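Side-chain contacts in ribose ABC transporter, substrate binding protein (Conexibacter woesei, PDB 4KQ9), which probably binds a sugar, perhaps ribose, outside the cell membrane and delivers it to an ABC transporter for uptake: residues S13-Q18 against G50-S55; N23-G28 against L93-L98; D54-A59 against D65-S70; A76-I81 against E100-L105. The protein carries 1 engineered substitution. One frame throughout, in Å; residues are numbered along the deposited sequence.

Contact 1 of 4, residues S13-Q18 against G50-S55; sequences STFGAQ and GKQIDS
Q52 reaches from helix 49-61 to S13 and F15 on strand 9-15, whose direction runs at 159° to the short helix axis, close to antiparallel. Its CB points toward the strand. CG stands anti to the backbone N (chi1 -155°), passing S13 OG at 3.6 Å, and the extended chain then brings CD to 3.8 Å from S13 OG. At the tip, NE2 donates to S13 OG over 3.0 Å with an N-H...O angle of 155°, the hydroxyl tilted a little from the amide plane. OE1 sits 4.1 Å from F15 CD2, approaching the ring obliquely, with ring and amide planes steeply inclined. Both amide atoms also bind backbone of the loop after strand 66-69: OE1 accepts from I72 N, and NE2 donates to S70 O as well. A water also bonds S13 OG, and joins it to S55 OG (3.0 Å) and T14 O, to which it donates. With NE2 giving hydrogen bonds to two oxygens and OE1 accepting one, the amide's rotation is defined; the buried join between helix and strand is thus predominantly polar and directional, fixed by hydrogen bonds more than by apolar surface.

Contact 2 of 4, residues N23-G28 against L93-L98; sequences NRIGEG and LLADGL
I25 meets L94 and A95 with its two branches, and no hydrogen bond crosses between the segments. CG2 lies 3.6 Å from L94 CD2, while CD1, at the end of the longer branch, comes within 3.9 Å of A95 CB. The isoleucine's chi1 of -62° sets CG1 beside the backbone N and CG2 anti to it, which directs CG2 to L94 and CD1 to A95. The I25 and L94 side chains lie alongside one another, running in opposite senses. Helix 20-35 is here packed on the end of strand 91-94 within a parallel sheet flanked by helices, the Rossmann-like lobe of the type I periplasmic binding fold; Y12 of strand 9-15 touches both I25 and L94. Helix 247-264 also covers the three, with A247 on I25, A254 on L94 and Q250 on A95. The backbone of L94 is tied to V69 of the neighbouring strand, and its carbonyl O accepts from S70 OG. A95 has a positive phi (73°) as the chain leaves the strand, and a backbone hydrogen bond ties A95 to V108 of strand 106-109. Just beyond, D96 OD2 hydrogen-bonds a glycerol, probably from the crystallisation liquor, and the A95 side chain is about 5 Å from a bound glycerol.

Contact 3 of 4, residues D54-A59 against D65-S70; sequences DSIDNA and DGLIVS
I56 of helix 49-61 and V69 of strand 66-69 are the nearest backbone pair of this contact, their CA atoms 8.4 Å apart, a spacing that leaves room for one layer of side chains. I56 fills it. Its CB does not aim directly at the strand, yet the end of the side chain comes nearer: CG1 is anti to the carbonyl carbon (chi1 -77°), and the chain then continues extended through CD1. That terminal methyl meets V69 CG1 tip to tip at 4.0 Å. V69 answers with CG1 anti to its own backbone N (chi1 -175°). The shorter branch, I56 CG2, turns to L67, two residues earlier on the same face of the strand, and lies 4.2 Å from L67 CD2. I56 therefore spans alternate strand residues with its two branches, while I68 between them points to the other side of the sheet, against I255 and M258 of helix 247-264. S13 of strand 9-15 and T80 of helix 78-86 also pack on I56, and the same helix sends I81 onto V69 and A84 onto L67. Helix and strand follow each other in the chain, forming the second half of a beta-alpha-beta crossover in the parallel sheet. With no polar bond between these segments and only methyl-to-methyl distances of 4.0 Å or more, their association rests on burial of apolar surface and van der Waals contact, without directional restraint.

Contact 4 of 4, residues A76-I81 against E100-L105; sequences ALVPTI and EDVGQL
V78 and V102 meet at the centre of this contact and have the most surface buried by it, 65 and 61 Å²; I81 follows with 36 Å². V78 CG1 lies 3.7 Å from V102 CG1, the two side chains crossing obliquely, where CA atoms are 7.1 Å apart. V102 uses its second methyl for the next helical turn: CG2 meets I81 CG2 at 3.8 Å, the side chains nearly at right angles. With V102 CG1 anti to its carbonyl carbon (chi1 -56°), the two methyls fork between V78 and I81. At the exposed margin, E100 lays its chain across V78, CD being 3.9 Å from V78 CG1. Hydrogen bonds within the loop position V102. D101 OD1 accepts from G103 N at 2.8 Å, on its anti side and 34° out of the carboxylate plane, making an Asx turn, and also pairs with R270. V102 N donates to Q104 OE1 over 3.2 Å, in the carbonyl plane. G103 takes a positive phi of 82° in this turn. A loop joining parallel strands 91-94 and 106-109 is thereby held against V78 and I81 of helix 78-86 in the alpha/beta lobe, a connection between neighbouring parallel strands as in type I periplasmic binding proteins.

How the contacts relate
All four contacts belong to one lobe and gather about its six-stranded parallel sheet. Contacts 1 and 3 share helix 49-61 and have centres 10 Å apart; the strands they reach, 9-15 and 66-69, are neighbours, joined by S13 N to I68 O at 2.9 Å. Contact 2 reaches the next strand of the sheet, 91-94, and touches contact 1 through N23 ND2 and A17 O. Contact 4, centred 12 Å from contact 3, meets contact 2 where L98 CD1 lies 3.8 Å from I81 CD1, and contact 1 where I53 CG2 lies 3.5 Å from T80 OG1. Glycerols, probably from the crystallisation liquor, lie by D96 near contact 2 and by Q104 at contact 4; neither by itself establishes a sugar site.

Contact 1 of 4, residues S13-Q18 against G50-S55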
loop_
_atom_site.group_PDB
_atom_site.type_symbol
_atom_site.label_atom_id
_atom_site.label_comp_id
_atom_site.label_asym_id
_atom_site.label_seq_id
_atom_site.Cartn_x
_atom_site.Cartn_y
_atom_site.Cartn_z
ATOM N N SER A 13 12.021 -11.145 5.272
ATOM C CA SER A 13 11.022 -11.528 6.208
ATOM C C SER A 13 9.702 -10.844 5.941
ATOM O O SER A 13 9.573 -9.604 6.116
ATOM C CB SER A 13 11.447 -11.200 7.634
ATOM O OG SER A 13 10.284 -11.077 8.455
ATOM N N THR A 14 8.738 -11.670 5.486
ATOM C CA THR A 14 7.383 -11.221 5.254
ATOM C C THR A 14 6.386 -12.139 6.013
ATOM O O THR A 14 6.785 -12.923 6.930
ATOM C CB THR A 14 7.123 -11.018 3.752
ATOM O OG1 THR A 14 5.876 -10.323 3.561
ATOM C CG2 THR A 14 7.150 -12.311 2.956
ATOM N N PHE A 15 5.102 -11.952 5.730
ATOM C CA PHE A 15 4.045 -12.688 6.415
ATOM C C PHE A 15 2.908 -12.923 5.414
ATOM O O PHE A 15 2.910 -12.362 4.292
ATOM C CB PHE A 15 3.577 -11.936 7.666
ATOM C CG PHE A 15 3.007 -10.578 7.380
ATOM C CD1 PHE A 15 1.637 -10.419 7.107
ATOM C CD2 PHE A 15 3.838 -9.455 7.342
ATOM C CE1 PHE A 15 1.115 -9.178 6.838
ATOM C CE2 PHE A 15 3.308 -8.210 7.046
ATOM C CZ PHE A 15 1.958 -8.076 6.804
ATOM N N GLY A 16 1.978 -13.798 5.797
ATOM C CA GLY A 16 0.779 -14.039 4.994
ATOM C C GLY A 16 1.015 -14.731 3.663
ATOM O O GLY A 16 1.024 -14.081 2.588
ATOM N N ALA A 17 1.145 -16.064 3.726
ATOM C CA ALA A 17 1.181 -16.914 2.523
ATOM C C ALA A 17 -0.022 -16.645 1.628
ATOM O O ALA A 17 0.035 -16.783 0.440
ATOM C CB ALA A 17 1.227 -18.400 2.926
ATOM N N GLN A 18 -1.138 -16.231 2.184
ATOM C CA GLN A 18 -2.310 -16.070 1.324
ATOM C C GLN A 18 -2.452 -14.646 0.732
ATOM O O GLN A 18 -3.178 -14.471 -0.232
ATOM C CB GLN A 18 -3.570 -16.491 2.087
ATOM C CG GLN A 18 -3.457 -17.911 2.680
ATOM C CD GLN A 18 -3.686 -19.003 1.640
ATOM O OE1 GLN A 18 -2.775 -19.731 1.270
ATOM N NE2 GLN A 18 -4.911 -19.097 1.147
ATOM N N GLY A 50 4.377 -12.291 17.102
ATOM C CA GLY A 50 5.292 -13.154 17.801
ATOM C C GLY A 50 5.967 -14.090 16.860
ATOM O O GLY A 50 7.130 -14.392 17.027
ATOM N N LYS A 51 5.260 -14.559 15.850
ATOM C CA LYS A 51 5.843 -15.516 14.928
ATOM C C LYS A 51 6.864 -14.800 14.020
ATOM O O LYS A 51 7.911 -15.371 13.612
ATOM C CB LYS A 51 4.734 -16.136 14.073
ATOM C CG LYS A 51 4.854 -17.639 13.863
ATOM C CD LYS A 51 6.086 -17.975 13.030
ATOM C CE LYS A 51 5.847 -19.203 12.163
ATOM N NZ LYS A 51 5.147 -18.877 10.904
ATOM N N GLN A 52 6.531 -13.567 13.648
ATOM C CA GLN A 52 7.451 -12.820 12.761
ATOM C C GLN A 52 8.745 -12.489 13.499
ATOM O O GLN A 52 9.822 -12.618 12.939
ATOM C CB GLN A 52 6.834 -11.543 12.175
ATOM C CG GLN A 52 7.564 -11.199 10.853
ATOM C CD GLN A 52 7.114 -9.920 10.146
ATOM O OE1 GLN A 52 6.253 -9.159 10.620
ATOM N NE2 GLN A 52 7.729 -9.683 8.988
ATOM N N ILE A 53 8.603 -12.095 14.755
ATOM C CA ILE A 53 9.739 -11.869 15.659
ATOM C C ILE A 53 10.694 -13.064 15.752
ATOM O O ILE A 53 11.913 -12.890 15.665
ATOM C CB ILE A 53 9.250 -11.458 17.031
ATOM C CG1 ILE A 53 8.648 -10.080 16.934
ATOM C CG2 ILE A 53 10.387 -11.463 18.043
ATOM C CD1 ILE A 53 7.945 -9.637 18.187
ATOM N N ASP A 54 10.162 -14.280 15.882
ATOM C CA ASP A 54 11.035 -15.455 15.943
ATOM C C ASP A 54 11.693 -15.616 14.605
ATOM O O ASP A 54 12.871 -16.038 14.498
ATOM C CB ASP A 54 10.269 -16.783 16.205
ATOM C CG ASP A 54 9.433 -16.786 17.496
ATOM O OD1 ASP A 54 9.709 -16.024 18.457
ATOM O OD2 ASP A 54 8.481 -17.604 17.539
ATOM N N SER A 55 10.931 -15.342 13.550
ATOM C CA SER A 55 11.480 -15.610 12.224
ATOM C C SER A 55 12.676 -14.652 11.964
ATOM O O SER A 55 13.713 -15.056 11.434
ATOM C CB SER A 55 10.408 -15.493 11.167
ATOM O OG SER A 55 10.973 -15.663 9.887
HETATM O O HOH W 1 9.146 -13.759 8.493
#

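Contact 2 of 4, residues N23-G28 against L93-L98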
loop_
_atom_site.group_PDB
_atom_site.type_symbol
_atom_site.label_atom_id
_atom_site.label_comp_id
_atom_site.label_asym_id
_atom_site.label_seq_id
_atom_site.Cartn_x
_atom_site.Cartn_y
_atom_site.Cartn_z
ATOM N N ASN A 23 2.666 -11.554 -1.554
ATOM C CA ASN A 23 3.107 -12.497 -2.530
ATOM C C ASN A 23 3.749 -11.798 -3.718
ATOM O O ASN A 23 4.774 -12.247 -4.182
ATOM C CB ASN A 23 1.969 -13.463 -2.963
ATOM C CG ASN A 23 1.678 -14.519 -1.905
ATOM O OD1 ASN A 23 2.549 -14.913 -1.164
ATOM N ND2 ASN A 23 0.428 -14.957 -1.816
ATOM N N ARG A 24 3.184 -10.683 -4.196
ATOM C CA ARG A 24 3.697 -10.025 -5.381
ATOM C C ARG A 24 5.011 -9.305 -5.077
ATOM O O ARG A 24 5.882 -9.199 -5.934
ATOM C CB ARG A 24 2.682 -9.016 -5.984
ATOM C CG ARG A 24 1.722 -9.629 -7.036
ATOM C CD ARG A 24 0.996 -8.582 -7.911
ATOM N NE ARG A 24 0.444 -7.425 -7.157
ATOM C CZ ARG A 24 -0.661 -7.434 -6.396
ATOM N NH1 ARG A 24 -1.382 -8.553 -6.264
ATOM N NH2 ARG A 24 -1.063 -6.323 -5.768
ATOM N N ILE A 25 5.116 -8.750 -3.910
ATOM C CA ILE A 25 6.410 -8.145 -3.518
ATOM C C ILE A 25 7.520 -9.247 -3.523
ATOM O O ILE A 25 8.575 -9.031 -4.061
ATOM C CB ILE A 25 6.356 -7.494 -2.165
ATOM C CG1 ILE A 25 5.333 -6.343 -2.139
ATOM C CG2 ILE A 25 7.719 -6.931 -1.840
ATOM C CD1 ILE A 25 5.380 -5.598 -0.840
ATOM N N GLY A 26 7.229 -10.410 -2.920
ATOM C CA GLY A 26 8.164 -11.541 -2.935
ATOM C C GLY A 26 8.608 -11.905 -4.329
ATOM O O GLY A 26 9.791 -12.101 -4.567
ATOM N N GLU A 27 7.664 -11.976 -5.274
ATOM C CA GLU A 27 8.007 -12.239 -6.652
ATOM C C GLU A 27 8.925 -11.210 -7.304
ATOM O O GLU A 27 9.864 -11.553 -8.036
ATOM C CB GLU A 27 6.744 -12.352 -7.535
ATOM C CG GLU A 27 5.770 -13.468 -7.115
ATOM N N GLY A 28 8.659 -9.928 -7.107
ATOM C CA GLY A 28 9.514 -8.921 -7.743
ATOM C C GLY A 28 10.946 -8.955 -7.126
ATOM O O GLY A 28 11.959 -8.738 -7.865
ATOM N N LEU A 93 13.250 -1.567 5.604
ATOM C CA LEU A 93 11.850 -1.773 5.770
ATOM C C LEU A 93 11.152 -1.658 4.415
ATOM O O LEU A 93 11.506 -0.804 3.576
ATOM C CB LEU A 93 11.259 -0.751 6.740
ATOM C CG LEU A 93 11.968 -0.822 8.071
ATOM C CD1 LEU A 93 11.619 0.420 8.853
ATOM C CD2 LEU A 93 11.607 -2.146 8.750
ATOM N N LEU A 94 10.126 -2.479 4.218
ATOM C CA LEU A 94 9.540 -2.615 2.883
ATOM C C LEU A 94 8.018 -2.631 2.982
ATOM O O LEU A 94 7.467 -3.442 3.723
ATOM C CB LEU A 94 10.100 -3.876 2.211
ATOM C CG LEU A 94 9.592 -4.137 0.808
ATOM C CD1 LEU A 94 9.765 -2.977 -0.123
ATOM C CD2 LEU A 94 10.200 -5.348 0.150
ATOM N N ALA A 95 7.380 -1.724 2.243
ATOM C CA ALA A 95 5.905 -1.456 2.146
ATOM C C ALA A 95 5.254 -0.762 3.352
ATOM O O ALA A 95 4.367 0.114 3.210
ATOM C CB ALA A 95 5.134 -2.701 1.751
ATOM N N ASP A 96 5.675 -1.173 4.530
ATOM C CA ASP A 96 5.238 -0.619 5.779
ATOM C C ASP A 96 6.428 -0.374 6.699
ATOM O O ASP A 96 7.417 -1.141 6.711
ATOM C CB ASP A 96 4.261 -1.571 6.481
ATOM C CG ASP A 96 2.928 -1.679 5.761
ATOM O OD1 ASP A 96 2.149 -0.674 5.738
ATOM O OD2 ASP A 96 2.677 -2.778 5.207
ATOM N N GLY A 97 6.301 0.669 7.499
ATOM C CA GLY A 97 7.345 1.130 8.396
ATOM C C GLY A 97 7.100 0.749 9.853
ATOM O O GLY A 97 6.264 -0.081 10.149
ATOM N N LEU A 98 7.925 1.266 10.748
ATOM C CA LEU A 98 7.795 0.990 12.181
ATOM C C LEU A 98 7.319 2.256 12.841
ATOM O O LEU A 98 7.262 3.338 12.201
ATOM C CB LEU A 98 9.112 0.555 12.793
ATOM C CG LEU A 98 9.775 -0.681 12.168
ATOM C CD1 LEU A 98 11.113 -1.053 12.792
ATOM C CD2 LEU A 98 8.836 -1.869 12.158
#

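Contact 3 of 4, residues D54-A59 against D65-S70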
loop_
_atom_site.group_PDB
_atom_site.type_symbol
_atom_site.label_atom_id
_atom_site.label_comp_id
_atom_site.label_asym_id
_atom_site.label_seq_id
_atom_site.Cartn_x
_atom_site.Cartn_y
_atom_site.Cartn_z
ATOM N N ASP A 54 10.162 -14.280 15.882
ATOM C CA ASP A 54 11.035 -15.455 15.943
ATOM C C ASP A 54 11.693 -15.616 14.605
ATOM O O ASP A 54 12.871 -16.038 14.498
ATOM C CB ASP A 54 10.269 -16.783 16.205
ATOM C CG ASP A 54 9.433 -16.786 17.496
ATOM O OD1 ASP A 54 9.709 -16.024 18.457
ATOM O OD2 ASP A 54 8.481 -17.604 17.539
ATOM N N SER A 55 10.931 -15.342 13.550
ATOM C CA SER A 55 11.480 -15.610 12.224
ATOM C C SER A 55 12.676 -14.652 11.964
ATOM O O SER A 55 13.713 -15.056 11.434
ATOM C CB SER A 55 10.408 -15.493 11.167
ATOM O OG SER A 55 10.973 -15.663 9.887
ATOM N N ILE A 56 12.527 -13.410 12.423
ATOM C CA ILE A 56 13.537 -12.377 12.219
ATOM C C ILE A 56 14.740 -12.706 13.104
ATOM O O ILE A 56 15.887 -12.808 12.602
ATOM C CB ILE A 56 12.977 -10.997 12.595
ATOM C CG1 ILE A 56 12.064 -10.511 11.458
ATOM C CG2 ILE A 56 14.106 -9.994 12.862
ATOM C CD1 ILE A 56 11.239 -9.319 11.814
ATOM N N ASP A 57 14.451 -12.834 14.410
ATOM C CA ASP A 57 15.454 -13.250 15.432
ATOM C C ASP A 57 16.251 -14.413 14.901
ATOM O O ASP A 57 17.455 -14.466 15.026
ATOM C CB ASP A 57 14.789 -13.678 16.767
ATOM C CG ASP A 57 14.412 -12.500 17.671
ATOM O OD1 ASP A 57 15.034 -11.417 17.576
ATOM O OD2 ASP A 57 13.475 -12.645 18.505
ATOM N N ASN A 58 15.567 -15.335 14.249
ATOM C CA ASN A 58 16.225 -16.482 13.719
ATOM C C ASN A 58 17.098 -16.186 12.510
ATOM O O ASN A 58 18.230 -16.707 12.396
ATOM C CB ASN A 58 15.198 -17.535 13.353
ATOM C CG ASN A 58 15.824 -18.687 12.616
ATOM O OD1 ASN A 58 16.775 -19.305 13.100
ATOM N ND2 ASN A 58 15.329 -18.955 11.414
ATOM N N ALA A 59 16.588 -15.371 11.582
ATOM C CA ALA A 59 17.406 -15.024 10.411
ATOM C C ALA A 59 18.667 -14.279 10.851
ATOM O O ALA A 59 19.741 -14.510 10.314
ATOM C CB ALA A 59 16.613 -14.210 9.394
ATOM N N ASP A 65 24.118 -10.961 5.192
ATOM C CA ASP A 65 24.700 -9.663 4.787
ATOM C C ASP A 65 23.639 -8.567 4.711
ATOM O O ASP A 65 23.983 -7.421 4.694
ATOM C CB ASP A 65 25.358 -9.752 3.453
ATOM C CG ASP A 65 26.532 -10.750 3.428
ATOM O OD1 ASP A 65 27.412 -10.543 4.269
ATOM O OD2 ASP A 65 26.561 -11.678 2.550
ATOM N N GLY A 66 22.375 -8.926 4.579
ATOM C CA GLY A 66 21.271 -7.952 4.623
ATOM C C GLY A 66 19.929 -8.570 4.971
ATOM O O GLY A 66 19.719 -9.767 4.762
ATOM N N LEU A 67 19.082 -7.770 5.609
ATOM C CA LEU A 67 17.724 -8.117 5.977
ATOM C C LEU A 67 16.753 -7.082 5.418
ATOM O O LEU A 67 16.920 -5.889 5.681
ATOM C CB LEU A 67 17.566 -8.090 7.483
ATOM C CG LEU A 67 16.235 -8.485 8.151
ATOM C CD1 LEU A 67 15.746 -9.875 7.766
ATOM C CD2 LEU A 67 16.351 -8.419 9.658
ATOM N N ILE A 68 15.731 -7.550 4.707
ATOM C CA ILE A 68 14.586 -6.742 4.301
ATOM C C ILE A 68 13.362 -7.257 5.107
ATOM O O ILE A 68 13.202 -8.461 5.273
ATOM C CB ILE A 68 14.374 -6.856 2.796
ATOM C CG1 ILE A 68 15.697 -6.576 2.060
ATOM C CG2 ILE A 68 13.157 -6.028 2.332
ATOM C CD1 ILE A 68 15.618 -6.793 0.584
ATOM N N VAL A 69 12.548 -6.347 5.635
ATOM C CA VAL A 69 11.422 -6.701 6.460
ATOM C C VAL A 69 10.195 -5.940 6.034
ATOM O O VAL A 69 10.212 -4.721 6.030
ATOM C CB VAL A 69 11.637 -6.344 7.943
ATOM C CG1 VAL A 69 10.474 -6.864 8.760
ATOM C CG2 VAL A 69 12.956 -6.909 8.483
ATOM N N SER A 70 9.117 -6.658 5.711
ATOM C CA SER A 70 7.746 -6.056 5.714
ATOM C C SER A 70 7.079 -6.404 7.066
ATOM O O SER A 70 6.736 -7.572 7.294
ATOM C CB SER A 70 6.893 -6.579 4.570
ATOM O OG SER A 70 7.491 -6.303 3.300
#

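Contact 4 of 4, residues A76-I81 against E100-L105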
loop_
_atom_site.group_PDB
_atom_site.type_symbol
_atom_site.label_atom_id
_atom_site.label_comp_id
_atom_site.label_asym_id
_atom_site.label_seq_id
_atom_site.Cartn_x
_atom_site.Cartn_y
_atom_site.Cartn_z
ATOM N N ALA A 76 5.391 -3.623 17.722
ATOM C CA ALA A 76 5.825 -4.817 18.410
ATOM C C ALA A 76 7.164 -5.296 17.892
ATOM O O ALA A 76 7.937 -5.898 18.647
ATOM C CB ALA A 76 4.789 -5.914 18.231
ATOM N N LEU A 77 7.415 -5.052 16.596
ATOM C CA LEU A 77 8.650 -5.475 15.920
ATOM C C LEU A 77 9.872 -4.551 16.175
ATOM O O LEU A 77 10.987 -4.897 15.807
ATOM C CB LEU A 77 8.422 -5.629 14.395
ATOM C CG LEU A 77 8.118 -7.046 13.913
ATOM C CD1 LEU A 77 6.944 -7.615 14.705
ATOM C CD2 LEU A 77 7.803 -7.062 12.439
ATOM N N VAL A 78 9.648 -3.410 16.804
ATOM C CA VAL A 78 10.713 -2.449 17.034
ATOM C C VAL A 78 11.945 -3.013 17.720
ATOM O O VAL A 78 13.055 -2.873 17.195
ATOM C CB VAL A 78 10.192 -1.213 17.781
ATOM C CG1 VAL A 78 11.337 -0.357 18.305
ATOM C CG2 VAL A 78 9.254 -0.423 16.876
ATOM N N PRO A 79 11.777 -3.657 18.877
ATOM C CA PRO A 79 12.946 -4.189 19.595
ATOM C C PRO A 79 13.773 -5.176 18.789
ATOM O O PRO A 79 14.988 -5.114 18.744
ATOM C CB PRO A 79 12.305 -4.907 20.802
ATOM C CG PRO A 79 11.081 -4.119 21.053
ATOM C CD PRO A 79 10.558 -3.772 19.683
ATOM N N THR A 80 13.095 -6.079 18.133
ATOM C CA THR A 80 13.749 -7.047 17.294
ATOM C C THR A 80 14.517 -6.402 16.110
ATOM O O THR A 80 15.655 -6.708 15.842
ATOM C CB THR A 80 12.684 -8.005 16.728
ATOM O OG1 THR A 80 11.706 -8.283 17.739
ATOM C CG2 THR A 80 13.326 -9.289 16.218
ATOM N N ILE A 81 13.886 -5.493 15.390
ATOM C CA ILE A 81 14.565 -4.955 14.210
ATOM C C ILE A 81 15.732 -4.043 14.704
ATOM O O ILE A 81 16.843 -4.119 14.219
ATOM C CB ILE A 81 13.556 -4.254 13.302
ATOM C CG1 ILE A 81 12.623 -5.325 12.730
ATOM C CG2 ILE A 81 14.307 -3.478 12.220
ATOM C CD1 ILE A 81 11.355 -4.791 12.100
ATOM N N GLU A 100 8.862 3.827 15.215
ATOM C CA GLU A 100 9.897 4.787 15.480
ATOM C C GLU A 100 11.126 4.399 14.709
ATOM O O GLU A 100 11.229 3.256 14.252
ATOM C CB GLU A 100 10.208 4.808 16.990
ATOM C CG GLU A 100 10.976 3.575 17.475
ATOM C CD GLU A 100 11.044 3.463 19.017
ATOM O OE1 GLU A 100 9.966 3.368 19.664
ATOM O OE2 GLU A 100 12.173 3.471 19.577
ATOM N N ASP A 101 12.072 5.330 14.597
ATOM C CA ASP A 101 13.303 5.113 13.814
ATOM C C ASP A 101 14.165 4.173 14.601
ATOM O O ASP A 101 14.448 4.413 15.750
ATOM C CB ASP A 101 14.030 6.449 13.570
ATOM C CG ASP A 101 15.260 6.340 12.622
ATOM O OD1 ASP A 101 15.756 5.237 12.273
ATOM O OD2 ASP A 101 15.795 7.413 12.251
ATOM N N VAL A 102 14.602 3.090 13.992
ATOM C CA VAL A 102 15.549 2.235 14.664
ATOM C C VAL A 102 16.903 2.128 13.933
ATOM O O VAL A 102 17.611 1.147 14.128
ATOM C CB VAL A 102 14.934 0.819 14.904
ATOM C CG1 VAL A 102 13.619 0.927 15.676
ATOM C CG2 VAL A 102 14.702 0.077 13.604
ATOM N N GLY A 103 17.281 3.088 13.081
ATOM C CA GLY A 103 18.596 2.969 12.424
ATOM C C GLY A 103 18.621 2.056 11.190
ATOM O O GLY A 103 19.699 1.617 10.687
ATOM N N GLN A 104 17.442 1.782 10.660
ATOM C CA GLN A 104 17.350 1.131 9.359
ATOM C C GLN A 104 18.103 1.917 8.309
ATOM O O GLN A 104 18.180 3.177 8.338
ATOM C CB GLN A 104 15.895 0.874 8.965
ATOM C CG GLN A 104 15.065 2.072 8.532
ATOM C CD GLN A 104 14.536 2.849 9.712
ATOM O OE1 GLN A 104 14.679 2.404 10.853
ATOM N NE2 GLN A 104 13.905 4.004 9.454
ATOM N N LEU A 105 18.629 1.180 7.370
ATOM C CA LEU A 105 19.215 1.731 6.150
ATOM C C LEU A 105 18.235 2.537 5.305
ATOM O O LEU A 105 18.588 3.629 4.818
ATOM C CB LEU A 105 19.788 0.568 5.326
ATOM C CG LEU A 105 20.678 0.886 4.141
ATOM C CD1 LEU A 105 22.037 1.343 4.647
ATOM C CD2 LEU A 105 20.780 -0.329 3.202
#